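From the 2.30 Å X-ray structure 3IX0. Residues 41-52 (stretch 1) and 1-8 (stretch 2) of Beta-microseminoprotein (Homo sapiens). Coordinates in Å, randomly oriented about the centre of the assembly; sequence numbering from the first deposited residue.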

# COMPACT_ATOMS: atom_id res chain seq x y z
N THR B 41 -1.53 -9.22 -8.52
CA THR B 41 -1.59 -9.08 -9.96
C THR B 41 -0.34 -9.62 -10.63
O THR B 41 0.77 -9.34 -10.19
CB THR B 41 -1.80 -7.60 -10.37
OG1 THR B 41 -2.92 -7.06 -9.64
CG2 THR B 41 -2.07 -7.47 -11.88
N CYS B 42 -0.53 -10.41 -11.67
CA CYS B 42 0.57 -11.02 -12.39
C CYS B 42 0.94 -10.20 -13.63
O CYS B 42 0.11 -9.98 -14.49
CB CYS B 42 0.17 -12.43 -12.83
SG CYS B 42 1.25 -13.12 -14.11
N TYR B 43 2.18 -9.75 -13.71
CA TYR B 43 2.64 -9.08 -14.93
C TYR B 43 3.81 -9.81 -15.53
O TYR B 43 4.50 -10.62 -14.87
CB TYR B 43 3.11 -7.63 -14.66
CG TYR B 43 2.12 -6.76 -13.95
CD1 TYR B 43 2.15 -6.63 -12.57
CD2 TYR B 43 1.15 -6.05 -14.65
CE1 TYR B 43 1.24 -5.84 -11.90
CE2 TYR B 43 0.23 -5.25 -13.99
CZ TYR B 43 0.28 -5.14 -12.62
OH TYR B 43 -0.63 -4.35 -11.95
N GLU B 44 4.04 -9.47 -16.79
CA GLU B 44 5.19 -9.95 -17.54
C GLU B 44 6.43 -10.00 -16.65
O GLU B 44 7.02 -11.06 -16.47
CB GLU B 44 5.41 -9.01 -18.73
CG GLU B 44 6.15 -9.62 -19.88
CD GLU B 44 5.43 -10.80 -20.49
OE1 GLU B 44 6.02 -11.90 -20.53
OE2 GLU B 44 4.27 -10.61 -20.93
N THR B 45 6.81 -8.88 -16.05
CA THR B 45 8.08 -8.83 -15.34
C THR B 45 7.99 -8.77 -13.83
O THR B 45 9.01 -8.77 -13.15
CB THR B 45 8.91 -7.63 -15.82
OG1 THR B 45 8.17 -6.43 -15.57
CG2 THR B 45 9.20 -7.77 -17.31
N GLU B 46 6.78 -8.74 -13.28
CA GLU B 46 6.63 -8.60 -11.85
C GLU B 46 5.32 -9.16 -11.31
O GLU B 46 4.37 -9.34 -12.06
CB GLU B 46 6.75 -7.12 -11.45
CG GLU B 46 5.72 -6.20 -12.09
CD GLU B 46 5.83 -4.76 -11.59
OE1 GLU B 46 6.86 -4.40 -10.98
OE2 GLU B 46 4.88 -3.98 -11.82
N ILE B 47 5.30 -9.41 -10.01
CA ILE B 47 4.09 -9.76 -9.31
C ILE B 47 3.95 -8.77 -8.17
O ILE B 47 4.91 -8.51 -7.44
CB ILE B 47 4.17 -11.18 -8.73
CG1 ILE B 47 4.47 -12.21 -9.83
CG2 ILE B 47 2.86 -11.55 -8.03
CD1 ILE B 47 4.89 -13.56 -9.28
N SER B 48 2.75 -8.22 -8.02
CA SER B 48 2.46 -7.37 -6.88
C SER B 48 1.34 -8.00 -6.05
O SER B 48 0.41 -8.60 -6.59
CB SER B 48 2.05 -5.98 -7.35
OG SER B 48 0.80 -6.04 -8.02
N CYS B 49 1.43 -7.87 -4.74
CA CYS B 49 0.33 -8.24 -3.86
C CYS B 49 0.07 -7.07 -2.92
O CYS B 49 1.02 -6.47 -2.39
CB CYS B 49 0.66 -9.51 -3.07
SG CYS B 49 0.71 -10.99 -4.15
N CYS B 50 -1.20 -6.73 -2.74
CA CYS B 50 -1.59 -5.63 -1.89
C CYS B 50 -2.62 -6.14 -0.88
O CYS B 50 -3.48 -6.94 -1.22
CB CYS B 50 -2.21 -4.50 -2.71
SG CYS B 50 -1.17 -3.83 -3.99
N THR B 51 -2.56 -5.65 0.35
CA THR B 51 -3.54 -6.07 1.33
C THR B 51 -4.91 -5.47 1.02
O THR B 51 -5.03 -4.32 0.57
CB THR B 51 -3.11 -5.69 2.75
OG1 THR B 51 -4.06 -6.23 3.67
CG2 THR B 51 -3.09 -4.17 2.91
N LEU B 52 -5.96 -6.23 1.27
CA LEU B 52 -7.29 -5.63 1.22
C LEU B 52 -7.73 -5.06 2.57
O LEU B 52 -8.78 -4.44 2.67
CB LEU B 52 -8.30 -6.63 0.68
CG LEU B 52 -7.99 -6.99 -0.78
CD1 LEU B 52 -8.59 -8.34 -1.14
CD2 LEU B 52 -8.47 -5.88 -1.71
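Stretch 2, residues 1-8: SCYFIPNE

The N-terminal strand of beta-microseminoprotein lies on stretch 1 as an antiparallel sheet partner, fastened by a backbone ladder, one disulfide and an asparagine at the far end. Residues 2-6 run against strand 46-51 in extended conformation, with 159° between their N-to-C directions and 4.6 Å between the axes at closest approach.

The ladder illustrates how antiparallel pairs alternate. In the hydrogen-bonded pairs each residue both gives and receives: Ile-47 N to Ile-5 O is 2.8 Å and Ile-5 N to Ile-47 O 2.9 Å, while Tyr-3 N to Cys-49 O is 2.9 Å and Cys-49 N to Tyr-3 O 3.1 Å. Between them, Ser-48 faces Phe-4 without such bonds, and their CA atoms close to 4.3 Å.

Side chains alternate likewise. On one face, Ser-48 CB sits over the Phe-4 ring, 3.6 Å from its centroid, and Cys-50 SG joins Cys-2 SG at 2.0 Å, where the CA atoms are 4.0 Å apart. The other face pairs Ile-47 with Ile-5 and lays Cys-49 CB over the Tyr-3 ring.

Beyond the strand, Asn-7 points toward stretch 1: its N reaches Thr-45 O at 3.1 Å, and its ND2 bonds Tyr-43 O at 2.9 Å and Glu-44 O at 3.1 Å, anchoring the turn.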

# COMPACT_ATOMS: atom_id res chain seq x y z
N SER B 1 -0.93 -1.35 1.49
CA SER B 1 0.48 -1.58 1.30
C SER B 1 0.66 -2.73 0.32
O SER B 1 -0.07 -3.72 0.37
CB SER B 1 1.17 -1.89 2.63
OG SER B 1 0.50 -2.93 3.34
N CYS B 2 1.64 -2.60 -0.57
CA CYS B 2 1.87 -3.59 -1.61
C CYS B 2 3.34 -3.97 -1.63
O CYS B 2 4.19 -3.19 -1.24
CB CYS B 2 1.47 -3.04 -2.99
SG CYS B 2 -0.19 -2.25 -3.13
N TYR B 3 3.62 -5.19 -2.07
CA TYR B 3 4.98 -5.53 -2.45
C TYR B 3 5.01 -5.85 -3.93
O TYR B 3 3.99 -6.20 -4.50
CB TYR B 3 5.59 -6.67 -1.60
CG TYR B 3 4.96 -8.05 -1.73
CD1 TYR B 3 5.21 -8.85 -2.84
CD2 TYR B 3 4.16 -8.59 -0.71
CE1 TYR B 3 4.67 -10.13 -2.95
CE2 TYR B 3 3.60 -9.87 -0.82
CZ TYR B 3 3.87 -10.62 -1.95
OH TYR B 3 3.34 -11.88 -2.09
N PHE B 4 6.18 -5.67 -4.54
CA PHE B 4 6.44 -6.01 -5.93
C PHE B 4 7.72 -6.83 -5.99
O PHE B 4 8.76 -6.42 -5.49
CB PHE B 4 6.61 -4.75 -6.78
CG PHE B 4 5.37 -3.90 -6.89
CD1 PHE B 4 4.65 -3.85 -8.07
CD2 PHE B 4 4.94 -3.15 -5.81
CE1 PHE B 4 3.50 -3.06 -8.17
CE2 PHE B 4 3.81 -2.36 -5.90
CZ PHE B 4 3.09 -2.32 -7.08
N ILE B 5 7.64 -8.01 -6.60
CA ILE B 5 8.79 -8.88 -6.75
C ILE B 5 8.86 -9.31 -8.20
O ILE B 5 7.88 -9.19 -8.95
CB ILE B 5 8.67 -10.15 -5.88
CG1 ILE B 5 7.32 -10.81 -6.13
CG2 ILE B 5 8.85 -9.80 -4.42
CD1 ILE B 5 7.14 -12.18 -5.49
N PRO B 6 10.03 -9.81 -8.61
CA PRO B 6 10.24 -10.25 -9.99
C PRO B 6 9.29 -11.38 -10.32
O PRO B 6 8.97 -12.16 -9.44
CB PRO B 6 11.67 -10.81 -9.96
CG PRO B 6 12.33 -10.15 -8.77
CD PRO B 6 11.22 -9.98 -7.77
N ASN B 7 8.85 -11.45 -11.56
CA ASN B 7 8.16 -12.63 -12.05
C ASN B 7 9.18 -13.60 -12.70
O ASN B 7 9.70 -13.34 -13.77
CB ASN B 7 7.09 -12.24 -13.07
CG ASN B 7 6.38 -13.45 -13.64
OD1 ASN B 7 6.45 -14.52 -13.06
ND2 ASN B 7 5.68 -13.27 -14.76
N GLU B 8 9.47 -14.71 -12.04
CA GLU B 8 10.40 -15.66 -12.65
C GLU B 8 9.68 -16.66 -13.54
O GLU B 8 10.32 -17.42 -14.27
CB GLU B 8 11.22 -16.39 -11.59
CG GLU B 8 12.32 -15.53 -11.01
CD GLU B 8 13.36 -16.35 -10.30
OE1 GLU B 8 13.05 -17.50 -9.93
OE2 GLU B 8 14.49 -15.84 -10.13
O HOH W 1 -3.12 -2.42 0.05